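Putative sugar binding protein (Bacteroides vulgatus ATCC 8482, PDB 3KEZ) probably binds sugars at the bacterial outer membrane as a SusD-family nutrient-binding protein, and carries a bound calcium ion. Local coordinates at residues Gly186-Gly191 against Glu229-Trp234; Gly77-Trp82 against Pro443-Asp448; Cys285-Phe290 against Thr422-Ala427; Glu172-Leu177 against Arg204-Lys209; Gly352-Ala357 against Lys377-Glu382. All blocks are in the same frame, centred on the assembly; numbering follows the deposited sequence.

Contact 1. Residues Gly186-Gly191 against Glu229-Trp234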
# COMPACT_ATOMS: atom_id res chain seq x y z
N GLY A 186 -12.31 -14.12 9.43
CA GLY A 186 -12.27 -14.27 7.96
C GLY A 186 -13.50 -13.82 7.17
O GLY A 186 -13.53 -13.88 5.94
N ASP A 187 -14.55 -13.39 7.87
CA ASP A 187 -15.75 -12.88 7.22
C ASP A 187 -15.48 -11.62 6.40
O ASP A 187 -14.59 -10.82 6.73
CB ASP A 187 -16.86 -12.58 8.23
CG ASP A 187 -17.33 -13.82 8.97
OD1 ASP A 187 -16.89 -14.92 8.64
OD2 ASP A 187 -18.13 -13.67 9.88
N PHE A 188 -16.23 -11.47 5.31
CA PHE A 188 -16.29 -10.19 4.60
C PHE A 188 -16.64 -9.06 5.58
O PHE A 188 -17.49 -9.20 6.45
CB PHE A 188 -17.33 -10.26 3.47
CG PHE A 188 -17.39 -9.04 2.64
CD1 PHE A 188 -16.55 -8.88 1.58
CD2 PHE A 188 -18.30 -8.03 2.94
CE1 PHE A 188 -16.61 -7.76 0.79
CE2 PHE A 188 -18.37 -6.88 2.17
CZ PHE A 188 -17.53 -6.73 1.10
N ASN A 189 -15.93 -7.95 5.48
CA ASN A 189 -16.09 -6.85 6.43
C ASN A 189 -15.75 -5.55 5.74
O ASN A 189 -14.60 -5.12 5.67
CB ASN A 189 -15.24 -7.06 7.67
CG ASN A 189 -15.72 -6.26 8.86
OD1 ASN A 189 -16.71 -5.50 8.78
ND2 ASN A 189 -15.01 -6.39 9.98
N LYS A 190 -16.81 -4.95 5.22
CA LYS A 190 -16.74 -3.86 4.25
C LYS A 190 -16.05 -2.66 4.84
O LYS A 190 -16.51 -2.12 5.86
CB LYS A 190 -18.19 -3.46 3.90
CG LYS A 190 -18.34 -2.32 2.95
CD LYS A 190 -17.94 -2.73 1.58
CE LYS A 190 -18.32 -1.64 0.58
NZ LYS A 190 -18.00 -2.11 -0.79
N GLY A 191 -14.97 -2.22 4.21
CA GLY A 191 -14.26 -1.05 4.72
C GLY A 191 -13.45 -1.32 5.98
O GLY A 191 -12.91 -0.39 6.57
N GLU A 229 -13.89 -18.12 1.40
CA GLU A 229 -14.84 -17.11 1.81
C GLU A 229 -15.63 -16.50 0.63
O GLU A 229 -16.64 -15.83 0.85
CB GLU A 229 -14.11 -16.05 2.64
CG GLU A 229 -14.96 -15.29 3.58
CD GLU A 229 -15.63 -16.18 4.60
OE1 GLU A 229 -15.06 -17.25 4.90
OE2 GLU A 229 -16.72 -15.80 5.09
N GLY A 230 -15.22 -16.78 -0.61
CA GLY A 230 -15.94 -16.35 -1.82
C GLY A 230 -15.31 -15.19 -2.57
O GLY A 230 -15.84 -14.71 -3.59
N TYR A 231 -14.17 -14.72 -2.09
CA TYR A 231 -13.40 -13.77 -2.86
C TYR A 231 -12.81 -14.50 -4.07
O TYR A 231 -12.56 -15.69 -4.04
CB TYR A 231 -12.28 -13.17 -2.02
CG TYR A 231 -12.66 -12.36 -0.80
CD1 TYR A 231 -12.79 -12.97 0.45
CD2 TYR A 231 -12.79 -10.97 -0.86
CE1 TYR A 231 -13.08 -12.23 1.61
CE2 TYR A 231 -13.08 -10.21 0.30
CZ TYR A 231 -13.21 -10.84 1.52
OH TYR A 231 -13.49 -10.14 2.66
N ALA A 232 -12.64 -13.80 -5.17
CA ALA A 232 -12.08 -14.41 -6.34
C ALA A 232 -11.45 -13.29 -7.13
O ALA A 232 -11.93 -12.15 -7.11
CB ALA A 232 -13.17 -15.18 -7.15
N LEU A 233 -10.35 -13.59 -7.80
CA LEU A 233 -9.75 -12.68 -8.75
C LEU A 233 -10.82 -12.23 -9.74
O LEU A 233 -11.62 -13.04 -10.25
CB LEU A 233 -8.59 -13.34 -9.50
CG LEU A 233 -7.28 -13.71 -8.76
CD1 LEU A 233 -6.29 -14.41 -9.75
CD2 LEU A 233 -6.67 -12.51 -8.12
N TRP A 234 -10.85 -10.93 -10.00
CA TRP A 234 -11.72 -10.38 -11.05
C TRP A 234 -11.42 -11.05 -12.38
O TRP A 234 -10.26 -11.13 -12.78
CB TRP A 234 -11.51 -8.86 -11.18
CG TRP A 234 -12.08 -8.05 -10.05
CD1 TRP A 234 -13.25 -8.28 -9.37
CD2 TRP A 234 -11.52 -6.88 -9.49
NE1 TRP A 234 -13.44 -7.31 -8.40
CE2 TRP A 234 -12.38 -6.45 -8.45
CE3 TRP A 234 -10.35 -6.15 -9.73
CZ2 TRP A 234 -12.11 -5.33 -7.70
CZ3 TRP A 234 -10.11 -5.05 -8.98
CH2 TRP A 234 -10.98 -4.65 -7.98
O HOH W 1 -14.94 -16.66 7.81
O HOH W 2 -17.97 -13.52 4.42
O HOH W 3 -13.88 -7.72 3.38

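Contact 2. Residues Gly77-Trp82 against Pro443-Asp448. With EDO (1,2-ethanediol), chain H.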
# COMPACT_ATOMS: atom_id res chain seq x y z
N GLY A 77 9.78 19.56 3.98
CA GLY A 77 9.21 18.24 3.80
C GLY A 77 7.86 18.12 4.45
O GLY A 77 7.59 18.78 5.46
N PRO A 78 7.00 17.24 3.90
CA PRO A 78 5.66 17.08 4.46
C PRO A 78 5.66 16.48 5.86
O PRO A 78 6.59 15.72 6.21
CB PRO A 78 5.00 16.08 3.51
CG PRO A 78 6.09 15.27 3.02
CD PRO A 78 7.28 16.21 2.88
N SER A 79 4.63 16.79 6.64
CA SER A 79 4.48 16.19 7.97
C SER A 79 3.32 15.21 8.13
O SER A 79 3.25 14.54 9.15
CB SER A 79 4.35 17.27 9.05
OG SER A 79 3.18 18.03 8.84
N SER A 80 2.41 15.13 7.15
CA SER A 80 1.18 14.36 7.25
C SER A 80 1.39 12.85 7.41
O SER A 80 0.68 12.21 8.14
CB SER A 80 0.32 14.58 6.01
OG SER A 80 1.15 14.58 4.82
N HIS A 81 2.37 12.30 6.68
CA HIS A 81 2.64 10.88 6.75
C HIS A 81 2.94 10.55 8.20
O HIS A 81 2.37 9.63 8.75
CB HIS A 81 3.83 10.48 5.87
CG HIS A 81 3.79 11.05 4.48
ND1 HIS A 81 4.08 12.37 4.19
CD2 HIS A 81 3.54 10.45 3.29
CE1 HIS A 81 3.99 12.56 2.89
NE2 HIS A 81 3.67 11.41 2.32
N TRP A 82 3.86 11.31 8.78
CA TRP A 82 4.28 11.12 10.16
C TRP A 82 3.12 11.25 11.18
O TRP A 82 2.84 10.31 11.97
CB TRP A 82 5.40 12.14 10.43
CG TRP A 82 6.09 12.01 11.73
CD1 TRP A 82 5.75 12.61 12.89
CD2 TRP A 82 7.27 11.22 12.00
NE1 TRP A 82 6.64 12.25 13.89
CE2 TRP A 82 7.58 11.39 13.37
CE3 TRP A 82 8.06 10.36 11.23
CZ2 TRP A 82 8.68 10.76 13.98
CZ3 TRP A 82 9.16 9.75 11.83
CH2 TRP A 82 9.45 9.95 13.20
N PRO A 443 10.04 15.19 9.64
CA PRO A 443 9.46 16.52 9.53
C PRO A 443 10.01 17.50 10.55
O PRO A 443 10.25 17.13 11.71
CB PRO A 443 7.97 16.31 9.79
CG PRO A 443 7.74 14.83 9.72
CD PRO A 443 9.02 14.13 9.60
N LYS A 444 10.17 18.74 10.13
CA LYS A 444 10.74 19.80 10.99
C LYS A 444 10.05 19.91 12.33
O LYS A 444 10.71 20.14 13.36
CB LYS A 444 10.70 21.17 10.28
CG LYS A 444 11.49 22.29 10.99
CD LYS A 444 11.67 23.52 10.11
CE LYS A 444 12.65 24.51 10.74
NZ LYS A 444 12.35 24.71 12.19
N LYS A 445 8.73 19.74 12.33
CA LYS A 445 7.97 19.92 13.56
C LYS A 445 8.41 18.89 14.59
O LYS A 445 8.55 19.20 15.77
CB LYS A 445 6.46 19.87 13.31
CG LYS A 445 5.83 18.50 13.30
CD LYS A 445 4.44 18.48 12.63
CE LYS A 445 3.40 19.27 13.40
NZ LYS A 445 2.14 19.42 12.60
N GLU A 446 8.73 17.68 14.11
CA GLU A 446 9.23 16.62 14.97
C GLU A 446 10.64 16.91 15.42
O GLU A 446 10.93 16.77 16.61
CB GLU A 446 9.17 15.25 14.28
CG GLU A 446 9.66 14.11 15.16
CD GLU A 446 8.73 13.79 16.32
OE1 GLU A 446 7.54 14.17 16.23
OE2 GLU A 446 9.19 13.16 17.30
N MSE A 447 11.49 17.36 14.49
CA MSE A 447 12.88 17.72 14.83
C MSE A 447 12.92 18.85 15.86
O MSE A 447 13.75 18.84 16.77
CB MSE A 447 13.69 18.13 13.59
CG MSE A 447 13.89 17.02 12.57
SE MSE A 447 14.99 15.54 13.14
CE MSE A 447 16.56 16.55 13.73
N ASP A 448 11.99 19.80 15.72
CA ASP A 448 11.95 20.97 16.61
C ASP A 448 11.45 20.55 18.01
O ASP A 448 11.95 21.06 19.01
CB ASP A 448 11.04 22.07 16.05
CG ASP A 448 11.63 22.84 14.84
OD1 ASP A 448 12.83 22.71 14.53
OD2 ASP A 448 10.85 23.59 14.19
C1 EDO H . 6.94 10.01 17.74
O1 EDO H . 7.49 11.07 18.53
C2 EDO H . 5.44 10.17 17.82
O2 EDO H . 5.06 11.37 17.13
O HOH W 4 9.17 19.86 7.65
O HOH W 5 1.29 17.20 10.32

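Contact 3. Residues Cys285-Phe290 against Thr422-Ala427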
# COMPACT_ATOMS: atom_id res chain seq x y z
N CYS A 285 0.23 10.66 -13.93
CA CYS A 285 -0.08 9.81 -15.10
C CYS A 285 0.98 8.70 -15.24
O CYS A 285 1.99 8.68 -14.51
CB CYS A 285 -0.09 10.65 -16.36
SG CYS A 285 1.50 11.43 -16.70
N ILE A 286 0.76 7.78 -16.18
CA ILE A 286 1.77 6.76 -16.44
C ILE A 286 2.93 7.37 -17.22
O ILE A 286 2.75 8.34 -17.94
CB ILE A 286 1.23 5.54 -17.20
CG1 ILE A 286 0.83 5.90 -18.62
CG2 ILE A 286 0.10 4.84 -16.41
CD1 ILE A 286 0.24 4.72 -19.40
N THR A 287 4.13 6.83 -17.06
CA THR A 287 5.27 7.21 -17.88
C THR A 287 5.15 6.56 -19.27
O THR A 287 4.44 5.56 -19.45
CB THR A 287 6.59 6.80 -17.24
OG1 THR A 287 6.51 5.41 -16.94
CG2 THR A 287 6.84 7.63 -15.90
N CYS A 288 5.84 7.12 -20.26
CA CYS A 288 5.86 6.49 -21.59
C CYS A 288 6.42 5.08 -21.57
O CYS A 288 5.91 4.18 -22.26
CB CYS A 288 6.66 7.33 -22.56
SG CYS A 288 5.85 8.92 -22.93
N SER A 289 7.51 4.90 -20.83
CA SER A 289 8.12 3.57 -20.72
C SER A 289 7.14 2.53 -20.15
O SER A 289 7.12 1.39 -20.62
CB SER A 289 9.40 3.60 -19.87
OG SER A 289 9.22 4.13 -18.56
N PHE A 290 6.30 2.92 -19.19
CA PHE A 290 5.34 1.96 -18.65
C PHE A 290 4.21 1.67 -19.67
O PHE A 290 3.80 0.53 -19.84
CB PHE A 290 4.71 2.42 -17.34
CG PHE A 290 3.64 1.48 -16.86
CD1 PHE A 290 3.98 0.30 -16.25
CD2 PHE A 290 2.30 1.76 -17.05
CE1 PHE A 290 3.00 -0.58 -15.79
CE2 PHE A 290 1.34 0.88 -16.64
CZ PHE A 290 1.69 -0.30 -15.99
N THR A 422 3.48 13.52 -22.35
CA THR A 422 4.08 12.87 -21.20
C THR A 422 5.59 12.79 -21.40
O THR A 422 6.07 12.14 -22.32
CB THR A 422 3.54 11.42 -21.07
OG1 THR A 422 2.12 11.42 -20.99
CG2 THR A 422 4.16 10.70 -19.85
N LYS A 423 6.35 13.41 -20.52
CA LYS A 423 7.80 13.35 -20.63
C LYS A 423 8.38 13.57 -19.24
O LYS A 423 7.81 14.29 -18.42
CB LYS A 423 8.33 14.41 -21.62
CG LYS A 423 8.14 15.85 -21.21
CD LYS A 423 8.79 16.84 -22.27
CE LYS A 423 10.31 16.56 -22.50
NZ LYS A 423 11.08 17.61 -23.27
N HIS A 424 9.53 12.95 -18.97
CA HIS A 424 10.18 13.15 -17.68
C HIS A 424 10.65 14.61 -17.50
O HIS A 424 10.97 15.31 -18.47
CB HIS A 424 11.30 12.14 -17.45
CG HIS A 424 10.80 10.78 -17.11
ND1 HIS A 424 10.25 10.47 -15.88
CD2 HIS A 424 10.72 9.66 -17.85
CE1 HIS A 424 9.87 9.21 -15.88
NE2 HIS A 424 10.16 8.68 -17.06
N ASN A 425 10.65 15.08 -16.27
CA ASN A 425 11.16 16.42 -15.96
C ASN A 425 11.67 16.39 -14.54
O ASN A 425 11.01 16.82 -13.60
CB ASN A 425 10.05 17.48 -16.13
CG ASN A 425 10.55 18.87 -15.94
OD1 ASN A 425 11.76 19.12 -15.87
ND2 ASN A 425 9.63 19.81 -15.87
N THR A 426 12.86 15.83 -14.38
CA THR A 426 13.45 15.61 -13.09
C THR A 426 14.99 15.53 -13.22
O THR A 426 15.51 15.10 -14.24
CB THR A 426 12.89 14.31 -12.51
OG1 THR A 426 13.46 14.06 -11.22
CG2 THR A 426 13.19 13.16 -13.43
N ALA A 427 15.68 15.94 -12.16
CA ALA A 427 17.13 15.79 -12.03
C ALA A 427 17.50 14.35 -11.73
O ALA A 427 18.66 13.97 -11.87
CB ALA A 427 17.63 16.66 -10.91
O HOH W 6 0.69 9.53 -19.71
O HOH W 7 10.26 6.01 -16.92

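Contact 4. Residues Glu172-Leu177 against Arg204-Lys209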
# COMPACT_ATOMS: atom_id res chain seq x y z
N GLU A 172 8.29 -5.65 15.49
CA GLU A 172 6.99 -5.17 15.99
C GLU A 172 5.89 -5.33 14.94
O GLU A 172 4.77 -5.75 15.27
CB GLU A 172 7.07 -3.71 16.45
CG GLU A 172 7.90 -3.44 17.67
CD GLU A 172 7.66 -4.44 18.82
OE1 GLU A 172 6.49 -4.71 19.17
OE2 GLU A 172 8.65 -4.98 19.33
N ILE A 173 6.23 -4.99 13.69
CA ILE A 173 5.31 -5.07 12.56
C ILE A 173 4.85 -6.52 12.42
O ILE A 173 3.65 -6.79 12.39
CB ILE A 173 5.92 -4.59 11.23
CG1 ILE A 173 6.21 -3.08 11.31
CG2 ILE A 173 4.95 -4.92 10.04
CD1 ILE A 173 7.31 -2.52 10.33
N ILE A 174 5.80 -7.44 12.37
CA ILE A 174 5.50 -8.86 12.15
C ILE A 174 4.74 -9.43 13.35
O ILE A 174 3.75 -10.17 13.20
CB ILE A 174 6.81 -9.65 11.83
CG1 ILE A 174 7.34 -9.24 10.44
CG2 ILE A 174 6.62 -11.16 11.88
CD1 ILE A 174 8.78 -9.73 10.12
N SER A 175 5.17 -9.06 14.56
CA SER A 175 4.45 -9.53 15.74
C SER A 175 2.99 -9.10 15.75
O SER A 175 2.13 -9.92 16.02
CB SER A 175 5.12 -9.06 17.03
OG SER A 175 4.34 -9.42 18.13
N ASP A 176 2.72 -7.82 15.46
CA ASP A 176 1.34 -7.32 15.43
C ASP A 176 0.54 -8.05 14.37
O ASP A 176 -0.54 -8.58 14.63
CB ASP A 176 1.33 -5.80 15.15
CG ASP A 176 1.72 -4.96 16.36
OD1 ASP A 176 1.89 -5.53 17.47
OD2 ASP A 176 1.84 -3.70 16.19
N LEU A 177 1.09 -8.10 13.16
CA LEU A 177 0.34 -8.71 12.05
C LEU A 177 0.11 -10.19 12.24
O LEU A 177 -1.00 -10.69 12.00
CB LEU A 177 0.98 -8.38 10.69
CG LEU A 177 0.69 -7.02 10.08
CD1 LEU A 177 1.70 -6.65 8.95
CD2 LEU A 177 -0.78 -6.92 9.56
N ARG A 204 3.62 -9.57 2.35
CA ARG A 204 4.42 -8.49 1.78
C ARG A 204 5.55 -8.13 2.72
O ARG A 204 6.72 -7.97 2.30
CB ARG A 204 3.53 -7.26 1.48
CG ARG A 204 4.28 -6.17 0.68
CD ARG A 204 3.63 -4.83 0.81
NE ARG A 204 2.24 -4.84 0.42
CZ ARG A 204 1.40 -3.85 0.69
NH1 ARG A 204 1.79 -2.79 1.36
NH2 ARG A 204 0.14 -3.91 0.30
N VAL A 205 5.23 -7.98 4.00
CA VAL A 205 6.22 -7.56 4.98
C VAL A 205 7.35 -8.61 5.03
O VAL A 205 8.51 -8.25 4.97
CB VAL A 205 5.63 -7.32 6.36
CG1 VAL A 205 6.77 -7.02 7.39
CG2 VAL A 205 4.61 -6.16 6.34
N TYR A 206 7.00 -9.89 5.03
CA TYR A 206 8.02 -10.94 4.95
C TYR A 206 8.90 -10.85 3.69
O TYR A 206 10.11 -11.16 3.75
CB TYR A 206 7.38 -12.32 5.08
CG TYR A 206 6.91 -12.73 6.49
CD1 TYR A 206 7.78 -12.65 7.59
CD2 TYR A 206 5.69 -13.35 6.69
CE1 TYR A 206 7.40 -13.08 8.83
CE2 TYR A 206 5.30 -13.82 7.97
CZ TYR A 206 6.17 -13.68 9.01
OH TYR A 206 5.85 -14.11 10.23
N LEU A 207 8.32 -10.50 2.54
CA LEU A 207 9.14 -10.36 1.31
C LEU A 207 10.15 -9.27 1.50
O LEU A 207 11.34 -9.43 1.17
CB LEU A 207 8.27 -10.04 0.07
CG LEU A 207 7.32 -11.12 -0.42
CD1 LEU A 207 6.40 -10.61 -1.52
CD2 LEU A 207 8.17 -12.29 -0.88
N TYR A 208 9.70 -8.14 2.02
CA TYR A 208 10.64 -6.98 2.25
C TYR A 208 11.79 -7.33 3.16
O TYR A 208 12.89 -6.80 3.02
CB TYR A 208 9.94 -5.78 2.89
CG TYR A 208 9.14 -4.87 1.99
CD1 TYR A 208 8.18 -5.37 1.14
CD2 TYR A 208 9.34 -3.51 2.00
CE1 TYR A 208 7.44 -4.54 0.35
CE2 TYR A 208 8.59 -2.66 1.19
CZ TYR A 208 7.63 -3.18 0.38
OH TYR A 208 6.84 -2.37 -0.41
N LYS A 209 11.53 -8.18 4.14
CA LYS A 209 12.55 -8.68 5.05
C LYS A 209 13.38 -9.84 4.50
O LYS A 209 14.33 -10.22 5.11
CB LYS A 209 11.91 -9.08 6.40
CG LYS A 209 12.84 -9.29 7.53
CD LYS A 209 12.09 -9.57 8.79
CE LYS A 209 13.04 -9.78 9.94
NZ LYS A 209 13.25 -11.18 10.14

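Contact 5. Residues Gly352-Ala357 against Lys377-Glu382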
# COMPACT_ATOMS: atom_id res chain seq x y z
N GLY A 352 12.97 -21.35 -4.74
CA GLY A 352 13.39 -22.34 -5.70
C GLY A 352 12.27 -23.27 -6.12
O GLY A 352 12.54 -24.39 -6.54
N ASP A 353 11.02 -22.85 -5.97
CA ASP A 353 9.88 -23.74 -6.33
C ASP A 353 9.27 -23.17 -7.60
O ASP A 353 8.35 -22.36 -7.55
CB ASP A 353 8.85 -23.83 -5.21
CG ASP A 353 7.80 -24.91 -5.48
OD1 ASP A 353 7.65 -25.33 -6.64
OD2 ASP A 353 7.09 -25.30 -4.54
N ASN A 354 9.84 -23.55 -8.74
CA ASN A 354 9.39 -22.98 -9.99
C ASN A 354 7.96 -23.35 -10.33
O ASN A 354 7.21 -22.51 -10.83
CB ASN A 354 10.30 -23.37 -11.14
CG ASN A 354 10.02 -22.55 -12.36
OD1 ASN A 354 10.07 -21.32 -12.33
ND2 ASN A 354 9.65 -23.23 -13.44
N ALA A 355 7.60 -24.59 -10.04
CA ALA A 355 6.24 -25.11 -10.30
C ALA A 355 5.18 -24.25 -9.68
O ALA A 355 4.17 -23.91 -10.31
CB ALA A 355 6.10 -26.57 -9.82
N LYS A 356 5.43 -23.89 -8.44
CA LYS A 356 4.55 -23.07 -7.64
C LYS A 356 4.56 -21.63 -8.13
O LYS A 356 3.51 -21.02 -8.19
CB LYS A 356 4.96 -23.12 -6.16
CG LYS A 356 3.84 -22.75 -5.22
CD LYS A 356 4.21 -22.91 -3.71
CE LYS A 356 4.05 -24.33 -3.23
NZ LYS A 356 3.92 -24.39 -1.73
N ALA A 357 5.73 -21.11 -8.50
CA ALA A 357 5.80 -19.76 -9.06
C ALA A 357 4.98 -19.65 -10.33
O ALA A 357 4.22 -18.69 -10.47
CB ALA A 357 7.22 -19.35 -9.33
N LYS A 377 8.43 -21.93 -18.35
CA LYS A 377 9.47 -20.92 -18.12
C LYS A 377 10.11 -21.21 -16.77
O LYS A 377 9.45 -21.72 -15.85
CB LYS A 377 8.89 -19.50 -18.06
CG LYS A 377 8.02 -19.12 -19.28
CD LYS A 377 8.84 -18.82 -20.47
CE LYS A 377 8.01 -18.29 -21.65
NZ LYS A 377 8.85 -18.40 -22.83
N THR A 378 11.39 -20.90 -16.67
CA THR A 378 12.05 -20.85 -15.38
C THR A 378 11.96 -19.40 -14.97
O THR A 378 12.63 -18.54 -15.56
CB THR A 378 13.49 -21.32 -15.44
OG1 THR A 378 13.50 -22.71 -15.83
CG2 THR A 378 14.16 -21.12 -14.07
N LEU A 379 11.04 -19.13 -14.06
CA LEU A 379 10.72 -17.76 -13.69
C LEU A 379 11.81 -17.14 -12.80
O LEU A 379 12.37 -17.81 -11.93
CB LEU A 379 9.35 -17.66 -13.01
CG LEU A 379 8.10 -17.91 -13.88
CD1 LEU A 379 6.91 -17.86 -12.95
CD2 LEU A 379 7.96 -16.91 -14.97
N THR A 380 12.10 -15.87 -13.08
CA THR A 380 13.07 -15.05 -12.33
C THR A 380 12.33 -14.01 -11.43
O THR A 380 11.14 -13.72 -11.62
CB THR A 380 13.99 -14.31 -13.30
OG1 THR A 380 13.22 -13.29 -13.94
CG2 THR A 380 14.58 -15.28 -14.36
N LEU A 381 13.02 -13.45 -10.45
CA LEU A 381 12.44 -12.36 -9.71
C LEU A 381 11.99 -11.24 -10.64
O LEU A 381 10.91 -10.68 -10.50
CB LEU A 381 13.43 -11.82 -8.66
CG LEU A 381 12.99 -10.60 -7.88
CD1 LEU A 381 11.72 -10.89 -7.08
CD2 LEU A 381 14.13 -10.08 -7.00
N GLU A 382 12.83 -10.91 -11.61
CA GLU A 382 12.50 -9.82 -12.52
C GLU A 382 11.20 -10.10 -13.30
O GLU A 382 10.44 -9.18 -13.55
CB GLU A 382 13.64 -9.56 -13.49
CG GLU A 382 13.29 -8.51 -14.52
CD GLU A 382 14.49 -7.86 -15.19
OE1 GLU A 382 15.64 -8.32 -15.02
OE2 GLU A 382 14.27 -6.87 -15.89
O HOH W 8 11.39 -19.86 -10.44

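Contact 1. Residues Gly186-Gly191 against Glu229-Trp234
Gly186 opens the contact with its carbonyl O, which lies 3.1 Å from Glu229 CG, so the aliphatic part of the glutamate rests on bare backbone; the same oxygen accepts a hydrogen bond from Trp196 NE1. Asp187 crosses Glu229 obliquely, OD1 3.7 Å from OE2, with the two carboxylate planes 26° apart. The repulsion is probably eased by water: one molecule donates to Asp187 OD1 at 2.7 Å and, weakly, to Glu229 OE1. A second accepts from Phe188 N at 2.8 Å and donates to Glu229 OE2, a bond that would help to offset the carboxylate's charge. Phe188 holds CG anti to its backbone N (chi1 -176°), and its side chain crosses that of Tyr231 at about a right angle, CD1 standing 3.5 Å from Tyr231 OH; Pro252 touches both side chains. Tyrosine suits this buried place because its ring packs while its hydroxyl reaches a third water, in the ring plane and 2.6 Å from OH, which also takes Asn189 N. On the other segment Gly230, at positive phi, ends helix 212-229 in a Schellman motif and turns the chain toward Tyr231. The arrangement is that of two surface loops following helices of a SusD-type helical domain, joined chiefly through bridging water.

Contact 2. Residues Gly77-Trp82 against Pro443-Asp448
Two helix starts meet here in the SusD-type fold, the first turn of helix 80-96 and that of helix 444-449 near the C-terminus, with Pro443 at the N-cap position of the latter. Proline suits this place: the helix's own bonding needs no N-H from its N-cap, and the ring is a compact apolar wedge. The wedge enters between Ser79 and Trp82, Pro443 CG lying 3.6 Å from Trp82 CB while CD sits over one face of the indole, offset toward the rim. Phe134 of helix 109-134 also touches Pro443. Ser79 is small enough to let CB meet both Pro443 CB and Lys445 CD, each at 3.8 Å. A water held 2.5 Å from Ser79 OG binds Lys445 NZ weakly, and another joins Gly77 O to Lys444 N. The side chains of Glu446 and Trp82 cross at about a right angle, Glu446 bent at chi2 (70°) so that CG comes 3.7 Å from Trp82 CZ2. Asn450 ND2 and a 1,2-ethanediol, probably from the crystallisation liquor, both bond to Glu446 OE2. Its other oxygen, OE1, receives a weak, bent hydrogen bond from Trp82 NE1, 3.2 Å long with an N-H...O angle of 140°.

Contact 3. Residues Cys285-Phe290 against Thr422-Ala427
Thr287 OG1 is gripped by three backbone groups: a hydrogen bond with Asp53 O, a weaker one with Asp54 O, and a weak capping bond that it accepts from Phe290 N at 3.4 Å. Threonine suits this N-cap of helix 288-295, since chi1 of 53° sets OG1 between the backbone N and the carbonyl carbon, where it reaches the helix start, and leaves CG2 beside the backbone N. That methyl meets the imidazole of His424, 3.4 Å from CE1. The histidine is fixed through both nitrogens, ND1 bonded to Tyr68 OH and NE2 to a water 2.7 Å away that also binds Ser289 OG. Here the end of strand 284-286, paired antiparallel with strand 55-57, passes into a helix, and the long loop before strand 430-431 packs across this junction, its touching part running 79° from the strand-helix segment. Thr422 meets both the strand end and the helix start. Its CG2, anti to the backbone N, lies 3.3 Å from Ile286 O and 4.2 Å from Cys285 SG, while OG1 turns to Tyr312 O and to a water at 2.7 Å. The same water donates to Ile286 O, so this carbonyl takes a water's hydrogen while the methyl packs beside it. Cys288 adds a slender, polarisable side chain, SG sitting 3.3 Å from Thr422 O and 3.9 Å from Thr422 CB.

Contact 4. Residues Glu172-Leu177 against Arg204-Lys209
Helices 166-183 and 195-209 pack nearly antiparallel in the helical domain of this SusD-family protein, whose sequence family belongs to the TPR clan; their short segments run 154° apart with axes 10.7 Å from each other at closest approach. The interface is apolar. Val205 faces helix 166-183 and puts both methyls to work: CG1, anti to the backbone N (chi1 174°), meets Ile174 CG1 and Ile173 CG2, each at 3.8 Å, and CG2 meets Leu177 CD1 at 3.9 Å. A short beta-branched residue suits the spot, because its two methyls spread among three neighbours without a long chain to place. Leu127 and Phe128 of helix 109-134 also touch Ile173. Tyr206 starts off to one side, but its ring reaches back obliquely across Ile174, whose CG2 lies 3.7 Å from CE1 and 3.5 Å from OH. Ile174 thus serves three partners, CG1 at Val205, CG2 at Tyr206 and CD1 at Lys209. Lys209 comes last and works through its aliphatic part: with chi1 to chi3 all extended the chain crosses Ile174 at about a right angle, its charged NZ bridging to Glu211, and its CD comes to rest 3.6 Å from Ile174 CD1.

Contact 5. Residues Gly352-Ala357 against Lys377-Glu382
With CG anti to the backbone N (chi1 -168°) and chi2 at 57°, Asn354 points both ends of its carboxamide, OD1 and ND2, at the backbone of Lys377-Leu379. ND2 donates to Lys377 O at 2.9 Å, a straight bond (164°) that lies in the amide plane and meets a lone pair of the carbonyl. OD1 accepts from Leu379 N at 3.0 Å, the donor standing above the carbonyl plane, and also takes a water that donates to Leu379 O as well. Asparagine fits because one flat group offers both a donor and an acceptor to a chain in extended form. This lies in the helical SusD region, where Gly352 closes helix 337-350 in a Schellman motif and Asp353 at once N-caps helix 354-368, its OD1 accepting from Lys356 N. Thr380 likewise caps helix 381-392, bonding Asn383 N. One turn beyond Asn354, the small Ala357 admits Leu379, whose CD1 packs 3.9 Å from Ala357 CB and also against Val358 and Leu361.

Contact 2 encloses all the others along the chain, bringing the beginning of helix 80-96 against the C-terminal region; within it contact 5 is nested in the loop closed by contact 3. Contacts 1 and 4 cross in sequence, the loop 186-191 falling between the two helices of contact 4, yet their centres are 22 Å apart. Contacts 4 and 5 come nearest in space, about 7 Å between nearest atoms, with helix 337-350 touched from both. Contacts 2 and 5 are the farthest apart, 42 Å between centres. Contact 1 is the one that comes near the calcium site, while the other four lie away from it: the side chain of Phe188 is about 9 Å from that of Asn331, a calcium ligand, and about 13 Å from the ion.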